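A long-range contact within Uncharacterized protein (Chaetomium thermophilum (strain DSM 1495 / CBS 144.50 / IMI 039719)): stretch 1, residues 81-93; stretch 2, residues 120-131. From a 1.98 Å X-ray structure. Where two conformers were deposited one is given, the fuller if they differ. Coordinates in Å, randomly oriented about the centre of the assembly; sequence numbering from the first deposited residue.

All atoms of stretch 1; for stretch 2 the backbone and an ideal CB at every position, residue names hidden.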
# COMPACT_ATOMS: atom_id res chain seq x y z
N LEU A 81 19.93 9.46 -9.11
CA LEU A 81 20.48 8.72 -8.00
C LEU A 81 19.98 7.28 -8.04
O LEU A 81 20.75 6.34 -7.84
CB LEU A 81 20.10 9.39 -6.67
CG LEU A 81 20.42 8.61 -5.38
CD1 LEU A 81 21.95 8.38 -5.25
CD2 LEU A 81 19.83 9.30 -4.12
N VAL A 82 18.67 7.10 -8.27
CA VAL A 82 18.10 5.75 -8.38
C VAL A 82 18.74 5.05 -9.57
O VAL A 82 19.09 3.88 -9.47
CB VAL A 82 16.56 5.75 -8.59
CG1 VAL A 82 16.05 4.31 -8.78
CG2 VAL A 82 15.85 6.41 -7.40
N ASP A 83 18.87 5.72 -10.72
CA ASP A 83 19.45 5.05 -11.89
C ASP A 83 20.91 4.67 -11.62
O ASP A 83 21.43 3.68 -12.15
CB ASP A 83 19.27 5.92 -13.14
CG ASP A 83 17.89 5.75 -13.76
OD1 ASP A 83 17.52 4.63 -14.19
OD2 ASP A 83 17.15 6.75 -13.80
N THR A 84 21.57 5.47 -10.78
CA THR A 84 22.94 5.20 -10.39
C THR A 84 23.00 3.93 -9.54
O THR A 84 23.90 3.12 -9.74
CB THR A 84 23.57 6.41 -9.67
OG1 THR A 84 23.59 7.52 -10.59
CG2 THR A 84 25.01 6.11 -9.22
N PHE A 85 22.05 3.76 -8.61
CA PHE A 85 21.98 2.53 -7.78
C PHE A 85 21.79 1.31 -8.69
O PHE A 85 22.42 0.27 -8.50
CB PHE A 85 20.82 2.60 -6.77
CG PHE A 85 21.10 3.43 -5.51
CD1 PHE A 85 22.38 3.54 -4.97
CD2 PHE A 85 20.06 4.06 -4.84
CE1 PHE A 85 22.62 4.29 -3.79
CE2 PHE A 85 20.29 4.82 -3.66
CZ PHE A 85 21.57 4.92 -3.14
N ARG A 86 20.91 1.42 -9.66
CA ARG A 86 20.73 0.36 -10.67
C ARG A 86 22.00 -0.03 -11.40
O ARG A 86 22.31 -1.21 -11.50
CB ARG A 86 19.76 0.81 -11.73
CG ARG A 86 18.41 0.89 -11.27
CD ARG A 86 17.53 1.02 -12.50
NE ARG A 86 16.15 1.07 -12.09
CZ ARG A 86 15.42 2.17 -12.04
NH1 ARG A 86 15.95 3.36 -12.41
NH2 ARG A 86 14.16 2.08 -11.66
N GLN A 87 22.68 0.98 -11.96
CA GLN A 87 23.91 0.77 -12.72
C GLN A 87 25.04 0.19 -11.86
O GLN A 87 25.85 -0.59 -12.34
CB GLN A 87 24.40 2.09 -13.31
CG GLN A 87 23.58 2.57 -14.45
CD GLN A 87 24.29 3.68 -15.18
OE1 GLN A 87 24.80 3.48 -16.28
NE2 GLN A 87 24.38 4.85 -14.55
N ALA A 88 25.07 0.59 -10.60
CA ALA A 88 26.03 0.06 -9.64
C ALA A 88 25.68 -1.36 -9.18
O ALA A 88 26.48 -1.99 -8.53
CB ALA A 88 26.09 0.98 -8.43
N GLY A 89 24.48 -1.85 -9.50
CA GLY A 89 24.02 -3.11 -8.92
C GLY A 89 23.86 -3.03 -7.39
O GLY A 89 23.99 -4.05 -6.70
N GLN A 90 23.58 -1.83 -6.87
CA GLN A 90 23.37 -1.61 -5.43
C GLN A 90 22.06 -2.28 -4.96
O GLN A 90 20.97 -1.92 -5.40
CB GLN A 90 23.37 -0.10 -5.11
CG GLN A 90 23.06 0.22 -3.61
CD GLN A 90 24.12 -0.35 -2.70
OE1 GLN A 90 25.27 0.02 -2.80
NE2 GLN A 90 23.74 -1.27 -1.81
N ARG A 91 22.19 -3.28 -4.09
CA ARG A 91 21.01 -3.91 -3.49
C ARG A 91 20.38 -2.99 -2.44
O ARG A 91 21.04 -2.14 -1.86
CB ARG A 91 21.36 -5.26 -2.85
CG ARG A 91 22.25 -6.18 -3.70
CD ARG A 91 21.51 -7.35 -4.32
NE ARG A 91 20.45 -7.93 -3.48
CZ ARG A 91 19.35 -8.45 -4.00
NH1 ARG A 91 19.19 -8.47 -5.33
NH2 ARG A 91 18.40 -8.95 -3.22
N VAL A 92 19.08 -3.16 -2.21
CA VAL A 92 18.40 -2.44 -1.15
C VAL A 92 19.09 -2.73 0.21
O VAL A 92 19.29 -3.89 0.59
CB VAL A 92 16.91 -2.84 -1.07
CG1 VAL A 92 16.20 -2.11 0.08
CG2 VAL A 92 16.18 -2.56 -2.40
N ASP A 93 19.49 -1.67 0.90
CA ASP A 93 20.09 -1.80 2.22
C ASP A 93 19.83 -0.51 3.01
O ASP A 93 19.17 0.42 2.50
CB ASP A 93 21.60 -2.19 2.16
CG ASP A 93 22.52 -1.07 1.64
OD1 ASP A 93 22.08 0.08 1.37
OD2 ASP A 93 23.73 -1.35 1.49
N UNK A 120 10.31 5.18 -9.76
CA UNK A 120 11.65 4.64 -10.02
C UNK A 120 12.22 3.94 -8.79
O UNK A 120 12.76 2.83 -8.91
CB UNK A 120 12.60 5.76 -10.47
N UNK A 121 12.10 4.59 -7.64
CA UNK A 121 12.65 4.13 -6.38
C UNK A 121 12.02 2.76 -5.99
O UNK A 121 12.73 1.80 -5.63
CB UNK A 121 12.41 5.18 -5.29
N UNK A 122 10.69 2.67 -6.09
CA UNK A 122 9.99 1.42 -5.80
C UNK A 122 10.42 0.31 -6.77
O UNK A 122 10.65 -0.83 -6.33
CB UNK A 122 8.48 1.63 -5.88
N UNK A 123 10.55 0.65 -8.05
CA UNK A 123 10.94 -0.31 -9.09
C UNK A 123 12.37 -0.80 -8.86
O UNK A 123 12.65 -1.99 -8.94
CB UNK A 123 10.82 0.32 -10.48
N UNK A 124 13.28 0.11 -8.52
CA UNK A 124 14.62 -0.36 -8.16
C UNK A 124 14.53 -1.32 -6.95
O UNK A 124 15.18 -2.35 -6.92
CB UNK A 124 15.54 0.82 -7.84
N UNK A 125 13.69 -0.99 -5.97
CA UNK A 125 13.61 -1.82 -4.76
C UNK A 125 13.01 -3.23 -5.07
O UNK A 125 13.34 -4.19 -4.40
CB UNK A 125 12.76 -1.11 -3.70
N UNK A 126 12.15 -3.32 -6.08
CA UNK A 126 11.59 -4.63 -6.48
C UNK A 126 12.65 -5.51 -7.11
O UNK A 126 12.75 -6.71 -6.80
CB UNK A 126 10.43 -4.45 -7.46
N UNK A 127 13.44 -4.90 -8.00
CA UNK A 127 14.45 -5.63 -8.76
C UNK A 127 15.74 -5.86 -7.98
O UNK A 127 16.42 -6.85 -8.20
CB UNK A 127 14.77 -4.87 -10.05
N UNK A 128 16.06 -4.97 -7.04
CA UNK A 128 17.34 -5.01 -6.35
C UNK A 128 17.19 -5.35 -4.86
O UNK A 128 18.15 -5.32 -4.11
CB UNK A 128 18.05 -3.67 -6.51
N UNK A 129 15.98 -5.71 -4.44
CA UNK A 129 15.72 -6.05 -3.03
C UNK A 129 15.13 -7.45 -2.93
O UNK A 129 14.79 -8.06 -3.94
CB UNK A 129 14.78 -5.03 -2.39
N UNK A 130 14.93 -7.94 -1.71
CA UNK A 130 14.43 -9.30 -1.51
C UNK A 130 12.90 -9.43 -1.68
O UNK A 130 12.38 -10.56 -1.69
CB UNK A 130 14.83 -9.78 -0.11
N UNK A 131 12.18 -8.31 -1.76
CA UNK A 131 10.70 -8.35 -1.83
C UNK A 131 10.25 -7.94 -3.22
O UNK A 131 10.27 -6.74 -3.51
CB UNK A 131 10.07 -7.44 -0.78

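The helix axes lie 17° apart, 9.7 Å at closest approach, and the contact continues into the loop residues that follow.

At position 120 CA-to-CB points toward stretch 1, and the ideal CB lies 4.1 Å from Val-82 CG1 and 4.2 Å from Arg-86 NH2. An acidic side chain would answer the guanidinium, though a neutral acceptor would also suit. The residue is Glu-120, whose OE1 forms a salt bridge with Arg-86 NH2 at 2.8 Å.

Position 121 points away, but its ideal CB is 4.2 Å from Val-82 CG2, so an apolar residue of almost any shape would do; it is Met-121. Position 122 also points away, with nothing of stretch 1 nearby, and is little constrained; it is Ile-122.

Position 123 points sideways, its ideal CB 4.0 Å from Arg-86 NH2, which again favours an acid or a short polar acceptor. Asp-123 OD2 pairs with Arg-86 NH2 at 3.0 Å, and water 1 links OD2 to Arg-86 NE.

From position 124 CA-to-CB points toward stretch 1, with the ideal CB 3.6 Å from Val-82 CG1. Beyond lie Phe-85, Val-92 and the carbonyl of Gln-90. A large apolar side chain would fit, and one carrying a donor could also reach the carbonyl. Trp-124 does both: NE1 donates to Gln-90 O at 2.9 Å, while Phe-85 CB and Val-92 CG2 cover opposite faces of the indole.

Position 125 points sideways with its ideal CB 3.9 Å from Val-92 CG2, favouring a small residue; Ser-125 turns its OG back to Ile-122 O at 2.6 Å. Positions 126 and 127 have no atom of stretch 1 within 5.5 Å of their ideal CBs, so stretch 1 does not restrict them, and many side chains would suit. They are Lys-126 and Lys-127, the latter bridging to Asp-123.

At position 128 the ideal CB is 3.6 Å from Gln-90 O, and the surface running back to Arg-86 through Gly-89 invites a broad apolar or aromatic group. The ring of Phe-128 has Arg-86 CA over one face and places CE2 3.8 Å from Gly-89 CA; its backbone O accepts from Val-92 N at 3.0 Å.

Position 129 would put a CB 2.8 Å from Val-92 CG2 and 2.6 Å from the carbonyl O of Ser-125, both clashes, so glycine is expected and Gly-129 is found.

Position 130 points sideways, within reach of Arg-91, so an acid suits: Asp-130 OD1 forms a salt bridge with Arg-91 NH2 at 2.8 Å. Position 131, out of reach, is Tyr-131.

Stretch 2, residues 120-131: EMIDWSKKFGDY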
# COMPACT_ATOMS: atom_id res chain seq x y z
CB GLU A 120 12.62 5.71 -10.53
CG GLU A 120 12.22 6.31 -11.91
CD GLU A 120 12.27 5.30 -13.07
OE1 GLU A 120 12.98 4.27 -13.00
OE2 GLU A 120 11.58 5.54 -14.07
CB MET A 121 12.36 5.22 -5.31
CG MET A 121 12.64 4.86 -3.86
SD MET A 121 11.95 6.09 -2.69
CE MET A 121 10.20 5.67 -2.60
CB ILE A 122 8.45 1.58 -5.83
CG1 ILE A 122 7.96 2.50 -4.69
CG2 ILE A 122 7.71 0.18 -5.82
CD1 ILE A 122 8.15 1.94 -3.29
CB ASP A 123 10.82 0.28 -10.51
CG ASP A 123 11.37 -0.64 -11.58
OD1 ASP A 123 10.64 -1.56 -12.02
OD2 ASP A 123 12.54 -0.48 -11.96
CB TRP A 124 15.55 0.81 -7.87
CG TRP A 124 16.73 0.45 -6.99
CD1 TRP A 124 17.92 -0.14 -7.38
CD2 TRP A 124 16.84 0.67 -5.58
NE1 TRP A 124 18.75 -0.26 -6.31
CE2 TRP A 124 18.12 0.20 -5.18
CE3 TRP A 124 15.99 1.22 -4.60
CZ2 TRP A 124 18.57 0.27 -3.85
CZ3 TRP A 124 16.43 1.28 -3.28
CH2 TRP A 124 17.72 0.80 -2.92
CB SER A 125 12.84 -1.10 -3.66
OG SER A 125 11.43 -1.20 -3.85
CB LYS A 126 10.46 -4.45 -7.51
CG LYS A 126 9.25 -3.70 -7.01
CD LYS A 126 8.28 -3.53 -8.17
CE LYS A 126 6.91 -3.21 -7.71
NZ LYS A 126 6.02 -3.08 -8.90
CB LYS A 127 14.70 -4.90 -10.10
CG LYS A 127 13.54 -5.21 -11.06
CD LYS A 127 13.45 -4.31 -12.27
CE LYS A 127 12.26 -4.75 -13.10
NZ LYS A 127 11.54 -3.58 -13.66
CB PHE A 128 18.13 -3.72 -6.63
CG PHE A 128 18.67 -3.65 -8.05
CD1 PHE A 128 17.86 -3.18 -9.12
CD2 PHE A 128 19.95 -4.12 -8.35
CE1 PHE A 128 18.35 -3.12 -10.41
CE2 PHE A 128 20.45 -4.07 -9.68
CZ PHE A 128 19.65 -3.57 -10.70
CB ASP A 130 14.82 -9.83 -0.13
CG ASP A 130 16.34 -9.91 0.06
OD1 ASP A 130 17.11 -9.97 -0.93
OD2 ASP A 130 16.78 -9.89 1.21
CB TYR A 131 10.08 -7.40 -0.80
CG TYR A 131 10.35 -7.82 0.64
CD1 TYR A 131 11.52 -7.42 1.29
CD2 TYR A 131 9.44 -8.64 1.32
CE1 TYR A 131 11.79 -7.82 2.60
CE2 TYR A 131 9.69 -9.05 2.64
CZ TYR A 131 10.86 -8.62 3.26
OH TYR A 131 11.11 -9.01 4.55
O HOH W 1 15.07 -1.34 -11.52
O HOH W 2 16.46 -8.93 -6.36
O HOH W 3 19.89 -8.36 -0.65
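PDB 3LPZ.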